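Local coordinates for bifunctional GH43-CE protein (Bacteroides eggerthii, PDB 6MLY) that probably helps degrade complex arabinoxylans, joining a family 43 glycoside hydrolase, with a likely xylosidase-type activity, to a carbohydrate esterase in one chain, at residues S110-T115 against H142-F147; G117-Y122 against T135-A140; G381-D386 against D506-E511; V441-A446 against Y460-G465. One frame throughout, in Å; residues are numbered along the deposited sequence.

Interaction 1 of 4, residues S110-T115 against H142-F147; sequences STFAQT and HDHSFF
Ser110 OG and His144 NE2 share a hydrogen bond of 2.6 Å, with the hydroxyl lying in the plane of the imidazole at its edge. The other nitrogen of that ring, ND1, bonds the carbonyl oxygen of Tyr141, so the buried imidazole is gripped at both nitrogens and its rotation is fixed. Ser110 OG also sits at the edge of the Phe146 ring, 3.4 Å from Phe146 CE2. Strand 106-113 and strand 145-148 belong to different sheets, consistent with neighbouring blades of the five-bladed beta-propeller known for family 43. Between them the Phe112 ring drops from its strand toward 142-147, its CG placed between the backbone N and the carbonyl carbon (chi1 64°). It forms an aromatic cluster with His142 and His144, each ring plane turned 61° from that of Phe112. Phe112 CD2 approaches His144 CE1 at 4.0 Å, while the far end of the ring reaches Asp143: Phe112 CE2 lies 3.5 Å from Asp143 N, and Phe112 CZ 3.6 Å from Asp143 OD1. Asp143, predicted to tune the catalytic proton donor and orient the substrate, folds its carboxylate back over His142, OD1 standing 3.1 Å above the centre of the imidazole. An alanine at Phe112 would probably open a gap beside the Asp143 carboxylate and leave the two histidine rings without the ring between them.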
loop_
_atom_site.group_PDB
_atom_site.type_symbol
_atom_site.label_atom_id
_atom_site.label_comp_id
_atom_site.label_asym_id
_atom_site.label_seq_id
_atom_site.Cartn_x
_atom_site.Cartn_y
_atom_site.Cartn_z
ATOM N N SER A 110 33.901 4.556 -1.833
ATOM C CA SER A 110 33.682 6.001 -1.847
ATOM C C SER A 110 32.185 6.310 -1.974
ATOM O O SER A 110 31.449 5.556 -2.595
ATOM C CB SER A 110 34.449 6.656 -2.964
ATOM O OG SER A 110 33.769 6.509 -4.203
ATOM N N THR A 111 31.766 7.436 -1.383
ATOM C CA THR A 111 30.503 8.084 -1.716
ATOM C C THR A 111 30.648 9.600 -1.534
ATOM O O THR A 111 31.662 10.086 -1.029
ATOM C CB THR A 111 29.337 7.527 -0.888
ATOM O OG1 THR A 111 28.131 8.093 -1.403
ATOM C CG2 THR A 111 29.437 7.835 0.590
ATOM N N PHE A 112 29.601 10.319 -1.951
ATOM C CA PHE A 112 29.461 11.769 -1.816
ATOM C C PHE A 112 28.069 12.066 -1.247
ATOM O O PHE A 112 27.226 11.167 -1.173
ATOM C CB PHE A 112 29.639 12.459 -3.171
ATOM C CG PHE A 112 28.578 12.105 -4.183
ATOM C CD1 PHE A 112 27.555 12.991 -4.478
ATOM C CD2 PHE A 112 28.586 10.874 -4.819
ATOM C CE1 PHE A 112 26.568 12.656 -5.394
ATOM C CE2 PHE A 112 27.598 10.539 -5.732
ATOM C CZ PHE A 112 26.593 11.432 -6.021
ATOM N N ALA A 113 27.830 13.326 -0.869
ATOM C CA ALA A 113 26.526 13.744 -0.356
ATOM C C ALA A 113 26.362 15.264 -0.467
ATOM O O ALA A 113 27.208 16.021 0.010
ATOM C CB ALA A 113 26.367 13.283 1.073
ATOM N N GLN A 114 25.236 15.678 -1.064
ATOM C CA GLN A 114 24.806 17.080 -1.163
ATOM C C GLN A 114 24.344 17.592 0.208
ATOM O O GLN A 114 24.316 18.798 0.436
ATOM C CB GLN A 114 23.686 17.220 -2.196
ATOM C CG GLN A 114 24.115 16.816 -3.598
ATOM C CD GLN A 114 22.971 16.828 -4.578
ATOM O OE1 GLN A 114 22.588 17.875 -5.096
ATOM N NE2 GLN A 114 22.423 15.652 -4.848
ATOM N N THR A 115 23.997 16.667 1.112
ATOM C CA THR A 115 23.652 16.981 2.498
ATOM C C THR A 115 24.777 17.771 3.188
ATOM O O THR A 115 24.485 18.539 4.100
ATOM C CB THR A 115 23.311 15.704 3.277
ATOM O OG1 THR A 115 22.176 15.106 2.648
ATOM C CG2 THR A 115 23.010 15.954 4.739
ATOM N N HIS A 142 29.932 14.285 -8.611
ATOM C CA HIS A 142 28.639 13.691 -8.940
ATOM C C HIS A 142 28.855 12.361 -9.676
ATOM O O HIS A 142 29.371 12.343 -10.791
ATOM C CB HIS A 142 27.795 14.706 -9.735
ATOM C CG HIS A 142 26.374 14.314 -9.965
ATOM N ND1 HIS A 142 25.399 14.454 -8.994
ATOM C CD2 HIS A 142 25.750 13.825 -11.060
ATOM C CE1 HIS A 142 24.238 14.051 -9.475
ATOM N NE2 HIS A 142 24.426 13.660 -10.744
ATOM N N ASP A 143 28.447 11.261 -9.029
ATOM C CA ASP A 143 28.482 9.909 -9.594
ATOM C C ASP A 143 29.904 9.594 -10.060
ATOM O O ASP A 143 30.109 9.132 -11.185
ATOM C CB ASP A 143 27.519 9.756 -10.772
ATOM C CG ASP A 143 26.120 10.264 -10.495
ATOM O OD1 ASP A 143 25.965 11.072 -9.557
ATOM O OD2 ASP A 143 25.203 9.851 -11.223
ATOM N N HIS A 144 30.873 9.875 -9.183
ATOM C CA HIS A 144 32.278 9.678 -9.471
ATOM C C HIS A 144 32.588 8.178 -9.490
ATOM O O HIS A 144 32.013 7.409 -8.729
ATOM C CB HIS A 144 33.147 10.431 -8.452
ATOM C CG HIS A 144 33.039 9.922 -7.051
ATOM N ND1 HIS A 144 32.419 10.644 -6.047
ATOM C CD2 HIS A 144 33.468 8.775 -6.479
ATOM C CE1 HIS A 144 32.473 9.961 -4.920
ATOM N NE2 HIS A 144 33.108 8.811 -5.158
ATOM N N SER A 145 33.517 7.788 -10.364
ATOM C CA SER A 145 34.007 6.420 -10.462
ATOM C C SER A 145 35.538 6.436 -10.467
ATOM O O SER A 145 36.139 6.490 -11.523
ATOM C CB SER A 145 33.445 5.740 -11.687
ATOM O OG SER A 145 34.120 4.518 -11.955
ATOM N N PHE A 146 36.137 6.410 -9.270
ATOM C CA PHE A 146 37.593 6.370 -9.095
ATOM C C PHE A 146 38.113 4.999 -9.546
ATOM O O PHE A 146 37.355 4.017 -9.554
ATOM C CB PHE A 146 37.985 6.698 -7.650
ATOM C CG PHE A 146 37.748 5.595 -6.650
ATOM C CD1 PHE A 146 38.728 4.651 -6.389
ATOM C CD2 PHE A 146 36.550 5.503 -5.957
ATOM C CE1 PHE A 146 38.513 3.636 -5.468
ATOM C CE2 PHE A 146 36.337 4.488 -5.035
ATOM C CZ PHE A 146 37.320 3.557 -4.789
ATOM N N PHE A 147 39.405 4.958 -9.914
ATOM C CA PHE A 147 40.021 3.822 -10.598
ATOM C C PHE A 147 41.539 3.832 -10.390
ATOM O O PHE A 147 42.183 4.868 -10.564
ATOM C CB PHE A 147 39.704 3.887 -12.093
ATOM C CG PHE A 147 40.119 2.672 -12.883
ATOM C CD1 PHE A 147 41.388 2.584 -13.436
ATOM C CD2 PHE A 147 39.240 1.617 -13.077
ATOM C CE1 PHE A 147 41.771 1.468 -14.164
ATOM C CE2 PHE A 147 39.621 0.504 -13.811
ATOM C CZ PHE A 147 40.887 0.429 -14.350
#

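Interaction 2 of 4, residues G117-Y122 against T135-A140; sequences GKTYFY and TEFSPA
The beta hairpin of strands 118-124 and 133-137 pairs Thr119 with Phe137 and Phe121 with Thr135 as antiparallel hydrogen-bonded pairs. Thr119 N to Phe137 O is short and straight, 2.7 Å with 176° at the hydrogen, and Phe121 N reaches Thr135 O at 2.9 Å. On the face with Thr119 and Phe121, Phe137 CZ meets the edge of the Phe121 ring, 3.8 Å from Phe121 CE2. The Phe137 ring lies with one face toward Thr119 O. On the other face, Glu136 runs alongside Tyr120, pointing the same way, its carboxylate turned 79° from the ring and Glu136 OE1 at the ring edge, 3.3 Å from Tyr120 CE2. The second carboxylate oxygen, Glu136 OE2, forms a weak salt bridge of 3.4 Å with Lys118 NZ. Beyond the strands, the chain passes through a cis peptide at Pro139. Thr119 OG1, anti to its own carbonyl carbon (chi1 -60°), there donates to a lone pair of Pro139 O at 2.9 Å and also takes the N-H of Tyr141. One hydroxyl thus ties down the chain on both sides of Ala140, and probably helps to set the course of the backbone leading to Asp143.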
loop_
_atom_site.group_PDB
_atom_site.type_symbol
_atom_site.label_atom_id
_atom_site.label_comp_id
_atom_site.label_asym_id
_atom_site.label_seq_id
_atom_site.Cartn_x
_atom_site.Cartn_y
_atom_site.Cartn_z
ATOM N N GLY A 117 27.736 18.532 0.902
ATOM C CA GLY A 117 28.526 18.860 -0.281
ATOM C C GLY A 117 29.953 18.348 -0.176
ATOM O O GLY A 117 30.893 19.058 -0.547
ATOM N N LYS A 118 30.101 17.116 0.333
ATOM C CA LYS A 118 31.406 16.486 0.588
ATOM C C LYS A 118 31.471 15.104 -0.077
ATOM O O LYS A 118 30.430 14.448 -0.276
ATOM C CB LYS A 118 31.655 16.330 2.092
ATOM C CG LYS A 118 32.230 17.550 2.797
ATOM C CD LYS A 118 32.959 17.196 4.074
ATOM C CE LYS A 118 33.581 18.392 4.760
ATOM N NZ LYS A 118 34.930 18.068 5.282
ATOM N N THR A 119 32.708 14.681 -0.394
ATOM C CA THR A 119 33.039 13.334 -0.880
ATOM C C THR A 119 33.818 12.589 0.214
ATOM O O THR A 119 34.763 13.143 0.785
ATOM C CB THR A 119 33.822 13.408 -2.198
ATOM O OG1 THR A 119 33.009 14.085 -3.157
ATOM C CG2 THR A 119 34.209 12.050 -2.744
ATOM N N TYR A 120 33.411 11.341 0.491
ATOM C CA TYR A 120 33.977 10.509 1.569
ATOM C C TYR A 120 34.632 9.251 0.982
ATOM O O TYR A 120 34.106 8.651 0.052
ATOM C CB TYR A 120 32.891 10.119 2.575
ATOM C CG TYR A 120 32.167 11.282 3.206
ATOM C CD1 TYR A 120 31.088 11.882 2.575
ATOM C CD2 TYR A 120 32.555 11.784 4.439
ATOM C CE1 TYR A 120 30.415 12.951 3.148
ATOM C CE2 TYR A 120 31.894 12.852 5.026
ATOM C CZ TYR A 120 30.815 13.437 4.383
ATOM O OH TYR A 120 30.157 14.489 4.958
ATOM N N PHE A 121 35.781 8.863 1.547
ATOM C CA PHE A 121 36.518 7.661 1.151
ATOM C C PHE A 121 36.732 6.770 2.380
ATOM O O PHE A 121 37.141 7.249 3.441
ATOM C CB PHE A 121 37.861 8.021 0.504
ATOM C CG PHE A 121 37.811 8.157 -0.997
ATOM C CD1 PHE A 121 37.930 7.045 -1.814
ATOM C CD2 PHE A 121 37.625 9.395 -1.592
ATOM C CE1 PHE A 121 37.872 7.169 -3.193
ATOM C CE2 PHE A 121 37.568 9.517 -2.972
ATOM C CZ PHE A 121 37.690 8.404 -3.770
ATOM N N TYR A 122 36.479 5.469 2.203
ATOM C CA TYR A 122 36.578 4.464 3.255
ATOM C C TYR A 122 37.454 3.303 2.755
ATOM O O TYR A 122 37.287 2.859 1.617
ATOM C CB TYR A 122 35.177 3.970 3.631
ATOM C CG TYR A 122 34.191 5.022 4.079
ATOM C CD1 TYR A 122 33.430 5.741 3.170
ATOM C CD2 TYR A 122 33.969 5.258 5.426
ATOM C CE1 TYR A 122 32.495 6.680 3.587
ATOM C CE2 TYR A 122 33.038 6.189 5.862
ATOM C CZ TYR A 122 32.297 6.906 4.940
ATOM O OH TYR A 122 31.396 7.831 5.384
ATOM N N THR A 135 38.494 9.309 5.097
ATOM C CA THR A 135 38.935 10.624 4.638
ATOM C C THR A 135 37.737 11.326 3.986
ATOM O O THR A 135 36.767 10.666 3.602
ATOM C CB THR A 135 40.145 10.507 3.695
ATOM O OG1 THR A 135 39.818 9.642 2.606
ATOM C CG2 THR A 135 41.384 9.977 4.382
ATOM N N GLU A 136 37.802 12.658 3.866
ATOM C CA GLU A 136 36.714 13.423 3.249
ATOM C C GLU A 136 37.203 14.802 2.792
ATOM O O GLU A 136 38.180 15.334 3.315
ATOM C CB GLU A 136 35.540 13.548 4.219
ATOM C CG GLU A 136 35.901 14.131 5.575
ATOM C CD GLU A 136 34.754 14.065 6.572
ATOM O OE1 GLU A 136 34.493 12.963 7.103
ATOM O OE2 GLU A 136 34.101 15.106 6.786
ATOM N N PHE A 137 36.494 15.364 1.806
ATOM C CA PHE A 137 36.857 16.632 1.181
ATOM C C PHE A 137 35.726 17.125 0.266
ATOM O O PHE A 137 34.779 16.380 -0.028
ATOM C CB PHE A 137 38.168 16.478 0.407
ATOM C CG PHE A 137 38.239 15.297 -0.532
ATOM C CD1 PHE A 137 37.783 15.397 -1.840
ATOM C CD2 PHE A 137 38.801 14.096 -0.123
ATOM C CE1 PHE A 137 37.867 14.316 -2.706
ATOM C CE2 PHE A 137 38.889 13.018 -0.992
ATOM C CZ PHE A 137 38.417 13.129 -2.280
ATOM N N SER A 138 35.846 18.387 -0.173
ATOM C CA SER A 138 34.863 19.064 -1.029
ATOM C C SER A 138 35.452 19.276 -2.421
ATOM O O SER A 138 36.670 19.278 -2.565
ATOM C CB SER A 138 34.437 20.371 -0.417
ATOM O OG SER A 138 33.696 20.143 0.772
ATOM N N PRO A 139 34.598 19.448 -3.440
ATOM C CA PRO A 139 33.145 19.359 -3.348
ATOM C C PRO A 139 32.655 17.901 -3.312
ATOM O O PRO A 139 33.423 16.986 -3.009
ATOM C CB PRO A 139 32.636 20.066 -4.616
ATOM C CG PRO A 139 33.759 19.876 -5.607
ATOM C CD PRO A 139 35.012 19.934 -4.762
ATOM N N ALA A 140 31.364 17.713 -3.582
ATOM C CA ALA A 140 30.816 16.420 -3.948
ATOM C C ALA A 140 31.025 16.218 -5.454
ATOM O O ALA A 140 30.589 17.044 -6.254
ATOM C CB ALA A 140 29.354 16.354 -3.572
#

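Interaction 3 of 4, residues G381-D386 against D506-E511; sequences GSVSMD and DYFKIE
Asp506 N donates to Ser384 O at 2.9 Å, and Lys509 N to Ser382 O at 3.1 Å with 162° at the hydrogen; in the second bond the donor stands above the carbonyl plane. The return bond from Ser382 N to Lys509 O is bent to 122° and weak despite its 2.7 Å. Three CA-H...O contacts supplement this antiparallel ladder, among them Gly381 CA to Lys509 O at 3.3 Å. The Lys509 chain is bent at its second and third torsions; its end leads away from the neighbouring strand and forms a salt bridge within its own, Lys509 NZ to Glu511 OE1 at 3.0 Å, from above the carboxylate plane. On this same face Tyr507 lies flat across the partner strand. Its CG sits between the backbone N and the carbonyl carbon (chi1 70°), and one ring face rests over the backbone, with Ser384 N 4.0 Å above its centre; Ser384 CB meets Tyr507 CE2. The other face is apolar. There Val383 CG1 meets the edge of the Phe508 ring, 4.1 Å from Phe508 CD1, and the far end of that ring, Phe508 CZ, comes to 4.4 Å from Gly381 CA, where there is no side chain to obstruct it. Phe508 also packs edge-to-face with Trp332. Strand 378-386 is flanked in its sheet by 502-511 and, on its other side, by 441-449. The face of Val383, Phe508 and Ile510 packs on Leu491 and Phe489 of strand 488-491, which belongs to the second sheet of the concanavalin A-like beta-sandwich.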
loop_
_atom_site.group_PDB
_atom_site.type_symbol
_atom_site.label_atom_id
_atom_site.label_comp_id
_atom_site.label_asym_id
_atom_site.label_seq_id
_atom_site.Cartn_x
_atom_site.Cartn_y
_atom_site.Cartn_z
ATOM N N GLY A 381 4.508 -7.202 6.481
ATOM C CA GLY A 381 5.152 -6.963 7.771
ATOM C C GLY A 381 4.165 -7.099 8.918
ATOM O O GLY A 381 2.963 -7.024 8.699
ATOM N N SER A 382 4.682 -7.305 10.137
ATOM C CA SER A 382 3.867 -7.486 11.346
ATOM C C SER A 382 4.626 -7.021 12.594
ATOM O O SER A 382 5.862 -6.957 12.596
ATOM C CB SER A 382 3.449 -8.921 11.498
ATOM O OG SER A 382 2.703 -9.349 10.372
ATOM N N VAL A 383 3.871 -6.728 13.660
ATOM C CA VAL A 383 4.430 -6.373 14.965
ATOM C C VAL A 383 3.505 -6.882 16.079
ATOM O O VAL A 383 2.344 -7.211 15.840
ATOM C CB VAL A 383 4.654 -4.854 15.091
ATOM C CG1 VAL A 383 5.957 -4.411 14.443
ATOM C CG2 VAL A 383 3.487 -4.066 14.529
ATOM N N SER A 384 4.070 -6.973 17.287
ATOM C CA SER A 384 3.337 -7.075 18.545
ATOM C C SER A 384 3.840 -5.958 19.461
ATOM O O SER A 384 5.055 -5.801 19.622
ATOM C CB SER A 384 3.510 -8.431 19.194
ATOM O OG SER A 384 2.998 -8.441 20.525
ATOM N N MET A 385 2.907 -5.197 20.042
ATOM C CA MET A 385 3.238 -4.010 20.810
ATOM C C MET A 385 2.760 -4.181 22.256
ATOM O O MET A 385 2.177 -5.200 22.605
ATOM C CB MET A 385 2.596 -2.766 20.185
ATOM C CG MET A 385 3.564 -1.591 20.042
ATOM S SD MET A 385 3.153 -0.443 18.701
ATOM C CE MET A 385 3.193 -1.571 17.309
ATOM N N ASP A 386 3.073 -3.180 23.086
ATOM C CA ASP A 386 2.609 -3.067 24.468
ATOM C C ASP A 386 2.564 -1.572 24.817
ATOM O O ASP A 386 3.612 -0.909 24.886
ATOM C CB ASP A 386 3.496 -3.867 25.430
ATOM C CG ASP A 386 2.862 -4.134 26.788
ATOM O OD1 ASP A 386 2.113 -3.262 27.274
ATOM O OD2 ASP A 386 3.128 -5.214 27.355
ATOM N N ASP A 506 7.560 -6.518 20.893
ATOM C CA ASP A 506 8.038 -7.874 21.193
ATOM C C ASP A 506 8.858 -8.399 20.007
ATOM O O ASP A 506 9.915 -9.005 20.205
ATOM C CB ASP A 506 6.892 -8.833 21.536
ATOM C CG ASP A 506 7.354 -10.189 22.056
ATOM O OD1 ASP A 506 8.504 -10.278 22.550
ATOM O OD2 ASP A 506 6.567 -11.151 21.958
ATOM N N TYR A 507 8.351 -8.161 18.789
ATOM C CA TYR A 507 8.946 -8.678 17.565
ATOM C C TYR A 507 8.541 -7.819 16.359
ATOM O O TYR A 507 7.587 -7.042 16.410
ATOM C CB TYR A 507 8.554 -10.147 17.351
ATOM C CG TYR A 507 7.110 -10.401 16.992
ATOM C CD1 TYR A 507 6.658 -10.283 15.687
ATOM C CD2 TYR A 507 6.195 -10.791 17.955
ATOM C CE1 TYR A 507 5.335 -10.529 15.350
ATOM C CE2 TYR A 507 4.869 -11.037 17.636
ATOM C CZ TYR A 507 4.434 -10.907 16.330
ATOM O OH TYR A 507 3.122 -11.146 16.022
ATOM N N PHE A 508 9.321 -7.958 15.281
ATOM C CA PHE A 508 8.903 -7.618 13.929
ATOM C C PHE A 508 8.998 -8.893 13.091
ATOM O O PHE A 508 9.930 -9.667 13.249
ATOM C CB PHE A 508 9.758 -6.490 13.342
ATOM C CG PHE A 508 9.542 -6.234 11.870
ATOM C CD1 PHE A 508 8.612 -5.300 11.436
ATOM C CD2 PHE A 508 10.266 -6.929 10.915
ATOM C CE1 PHE A 508 8.411 -5.070 10.083
ATOM C CE2 PHE A 508 10.065 -6.696 9.563
ATOM C CZ PHE A 508 9.134 -5.771 9.148
ATOM N N LYS A 509 8.005 -9.108 12.226
ATOM C CA LYS A 509 7.925 -10.308 11.413
ATOM C C LYS A 509 7.631 -9.880 9.976
ATOM O O LYS A 509 6.780 -9.021 9.762
ATOM C CB LYS A 509 6.846 -11.254 11.953
ATOM C CG LYS A 509 7.203 -12.734 11.914
ATOM C CD LYS A 509 6.408 -13.534 10.906
ATOM C CE LYS A 509 5.006 -13.831 11.378
ATOM N NZ LYS A 509 4.375 -14.870 10.534
ATOM N N ILE A 510 8.356 -10.474 9.022
ATOM C CA ILE A 510 8.194 -10.176 7.605
ATOM C C ILE A 510 8.210 -11.490 6.816
ATOM O O ILE A 510 9.018 -12.386 7.091
ATOM C CB ILE A 510 9.269 -9.189 7.109
ATOM C CG1 ILE A 510 8.959 -8.691 5.695
ATOM C CG2 ILE A 510 10.664 -9.796 7.201
ATOM C CD1 ILE A 510 9.807 -7.526 5.252
ATOM N N GLU A 511 7.324 -11.562 5.815
ATOM C CA GLU A 511 7.115 -12.749 4.994
ATOM C C GLU A 511 6.798 -12.313 3.557
ATOM O O GLU A 511 6.219 -11.250 3.331
ATOM C CB GLU A 511 6.011 -13.614 5.607
ATOM C CG GLU A 511 4.775 -12.829 6.026
ATOM C CD GLU A 511 3.853 -13.529 7.010
ATOM O OE1 GLU A 511 4.244 -14.587 7.549
ATOM O OE2 GLU A 511 2.742 -13.004 7.243
#

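Interaction 4 of 4, residues V441-A446 against Y460-G465; sequences VVYFKA and YYSLDG
Tyr443 with Ser462 and Lys445 with Tyr460 form hydrogen-bonded pairs of an antiparallel ladder, led by Tyr443 N to Ser462 O at 2.7 Å and Tyr460 N to Lys445 O at 3.0 Å, with the strand axes 4.5 Å apart. The Tyr443 ring, its CG anti to the carbonyl carbon (chi1 -63°), extends over the turn after Ser462. Asp464 O stands 3.3 Å above one ring face, offset toward the rim, while Ser462 O lies in plane at the edge. Ser462 OG is hydrogen-bonded to the same Asp464 O at 2.7 Å, and has Asn467 O as a second carbonyl partner for its one proton. An alanine at Tyr443 would probably leave a gap over the Asp464 carbonyl and let this turn shift more freely. Farther along that face, Lys445 CE passes over the Tyr460 ring, with Lys445 NZ 5.3 Å from its centroid, at most a weak cation-pi attraction; Tyr460 OH bonds Glu447. On the reverse side Phe444 CE1 packs on Tyr461 CB at 3.9 Å, and Ile419 of strand 418-423 touches both residues. The hairpin of strands 441-449 and 456-462 thus turns its Phe444 and Tyr461 face to the second sheet, the face-to-face packing of a beta-sandwich, here the concanavalin A-like one.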
loop_
_atom_site.group_PDB
_atom_site.type_symbol
_atom_site.label_atom_id
_atom_site.label_comp_id
_atom_site.label_asym_id
_atom_site.label_seq_id
_atom_site.Cartn_x
_atom_site.Cartn_y
_atom_site.Cartn_z
ATOM N N VAL A 441 -1.626 -5.097 25.190
ATOM C CA VAL A 441 -1.012 -5.851 24.092
ATOM C C VAL A 441 -1.907 -5.712 22.852
ATOM O O VAL A 441 -3.108 -5.972 22.909
ATOM C CB VAL A 441 -0.782 -7.328 24.469
ATOM C CG1 VAL A 441 -0.265 -8.140 23.287
ATOM C CG2 VAL A 441 0.154 -7.464 25.663
ATOM N N VAL A 442 -1.298 -5.292 21.739
ATOM C CA VAL A 442 -1.981 -5.090 20.466
ATOM C C VAL A 442 -1.032 -5.515 19.332
ATOM O O VAL A 442 0.197 -5.436 19.464
ATOM C CB VAL A 442 -2.444 -3.626 20.317
ATOM C CG1 VAL A 442 -1.269 -2.662 20.283
ATOM C CG2 VAL A 442 -3.324 -3.424 19.097
ATOM N N TYR A 443 -1.618 -5.976 18.224
ATOM C CA TYR A 443 -0.887 -6.468 17.065
ATOM C C TYR A 443 -1.230 -5.588 15.858
ATOM O O TYR A 443 -2.284 -4.952 15.831
ATOM C CB TYR A 443 -1.227 -7.940 16.818
ATOM C CG TYR A 443 -0.834 -8.885 17.928
ATOM C CD1 TYR A 443 -1.623 -9.035 19.059
ATOM C CD2 TYR A 443 0.325 -9.641 17.849
ATOM C CE1 TYR A 443 -1.265 -9.899 20.082
ATOM C CE2 TYR A 443 0.694 -10.516 18.859
ATOM C CZ TYR A 443 -0.105 -10.646 19.980
ATOM O OH TYR A 443 0.256 -11.504 20.975
ATOM N N PHE A 444 -0.315 -5.542 14.880
ATOM C CA PHE A 444 -0.514 -4.818 13.617
ATOM C C PHE A 444 0.137 -5.587 12.463
ATOM O O PHE A 444 1.093 -6.335 12.662
ATOM C CB PHE A 444 0.057 -3.399 13.680
ATOM C CG PHE A 444 -0.618 -2.490 14.675
ATOM C CD1 PHE A 444 -1.897 -2.007 14.445
ATOM C CD2 PHE A 444 0.024 -2.116 15.843
ATOM C CE1 PHE A 444 -2.514 -1.168 15.360
ATOM C CE2 PHE A 444 -0.595 -1.277 16.759
ATOM C CZ PHE A 444 -1.862 -0.803 16.515
ATOM N N LYS A 445 -0.402 -5.365 11.260
ATOM C CA LYS A 445 0.038 -6.003 10.024
ATOM C C LYS A 445 -0.098 -4.978 8.891
ATOM O O LYS A 445 -1.002 -4.150 8.901
ATOM C CB LYS A 445 -0.790 -7.270 9.772
ATOM C CG LYS A 445 -0.415 -8.090 8.541
ATOM C CD LYS A 445 -0.799 -9.568 8.637
ATOM C CE LYS A 445 -2.288 -9.821 8.522
ATOM N NZ LYS A 445 -2.611 -11.270 8.535
ATOM N N ALA A 446 0.835 -5.025 7.939
ATOM C CA ALA A 446 0.816 -4.163 6.765
ATOM C C ALA A 446 1.187 -5.002 5.540
ATOM O O ALA A 446 2.276 -5.552 5.494
ATOM C CB ALA A 446 1.770 -3.010 6.960
ATOM N N TYR A 460 -4.016 -3.795 8.884
ATOM C CA TYR A 460 -4.873 -4.528 9.810
ATOM C C TYR A 460 -4.402 -4.258 11.246
ATOM O O TYR A 460 -3.262 -3.821 11.454
ATOM C CB TYR A 460 -4.812 -6.041 9.570
ATOM C CG TYR A 460 -5.104 -6.526 8.171
ATOM C CD1 TYR A 460 -6.227 -7.295 7.904
ATOM C CD2 TYR A 460 -4.231 -6.277 7.126
ATOM C CE1 TYR A 460 -6.493 -7.774 6.633
ATOM C CE2 TYR A 460 -4.486 -6.746 5.847
ATOM C CZ TYR A 460 -5.620 -7.498 5.599
ATOM O OH TYR A 460 -5.867 -7.964 4.342
ATOM N N TYR A 461 -5.284 -4.537 12.219
ATOM C CA TYR A 461 -4.907 -4.646 13.631
ATOM C C TYR A 461 -5.360 -6.017 14.146
ATOM O O TYR A 461 -5.961 -6.786 13.407
ATOM C CB TYR A 461 -5.465 -3.475 14.445
ATOM C CG TYR A 461 -6.926 -3.561 14.807
ATOM C CD1 TYR A 461 -7.347 -4.235 15.943
ATOM C CD2 TYR A 461 -7.892 -2.933 14.037
ATOM C CE1 TYR A 461 -8.688 -4.308 16.288
ATOM C CE2 TYR A 461 -9.237 -2.990 14.369
ATOM C CZ TYR A 461 -9.637 -3.679 15.502
ATOM O OH TYR A 461 -10.957 -3.747 15.840
ATOM N N SER A 462 -5.030 -6.316 15.405
ATOM C CA SER A 462 -5.402 -7.573 16.040
ATOM C C SER A 462 -5.122 -7.501 17.550
ATOM O O SER A 462 -4.172 -6.849 17.970
ATOM C CB SER A 462 -4.698 -8.733 15.381
ATOM O OG SER A 462 -4.890 -9.935 16.110
ATOM N N LEU A 463 -5.974 -8.167 18.346
ATOM C CA LEU A 463 -5.876 -8.208 19.814
ATOM C C LEU A 463 -5.342 -9.573 20.267
ATOM O O LEU A 463 -5.276 -9.850 21.463
ATOM C CB LEU A 463 -7.267 -7.955 20.408
ATOM C CG LEU A 463 -8.037 -6.761 19.840
ATOM C CD1 LEU A 463 -9.324 -6.530 20.616
ATOM C CD2 LEU A 463 -7.188 -5.500 19.852
ATOM N N ASP A 464 -4.916 -10.386 19.294
ATOM C CA ASP A 464 -4.814 -11.836 19.399
ATOM C C ASP A 464 -3.682 -12.297 18.468
ATOM O O ASP A 464 -3.245 -11.547 17.587
ATOM C CB ASP A 464 -6.191 -12.427 19.072
ATOM C CG ASP A 464 -6.313 -13.942 19.058
ATOM O OD1 ASP A 464 -5.299 -14.627 18.791
ATOM O OD2 ASP A 464 -7.446 -14.424 19.285
ATOM N N GLY A 465 -3.197 -13.525 18.678
ATOM C CA GLY A 465 -2.205 -14.141 17.799
ATOM C C GLY A 465 -2.595 -14.071 16.326
ATOM O O GLY A 465 -1.780 -13.676 15.496
#

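The four contacts fall into two pairs in separate domains. Interactions 1 and 2, their centres 8 Å apart, meet in one sheet, where strands 106-113 and 118-124 are neighbours, probably hydrogen-bonded from Tyr120 N to Thr111 O at 2.6 Å; His144 CE1 also packs on Thr119 CG2 at 3.5 Å. Interaction 1 contains Asp143 of the predicted catalytic centre; in interaction 2 the side chain of Ala140 is about 9 Å from that of Asp143. Interactions 3 and 4, with centres 9 Å apart, share a sheet, where Met385 N probably bonds Val442 O at 2.8 Å. They lie away from the predicted catalytic residues and the sodium site. Between the pairs, interactions 1 and 3 come within about 25 Å, nearest atoms, without touching.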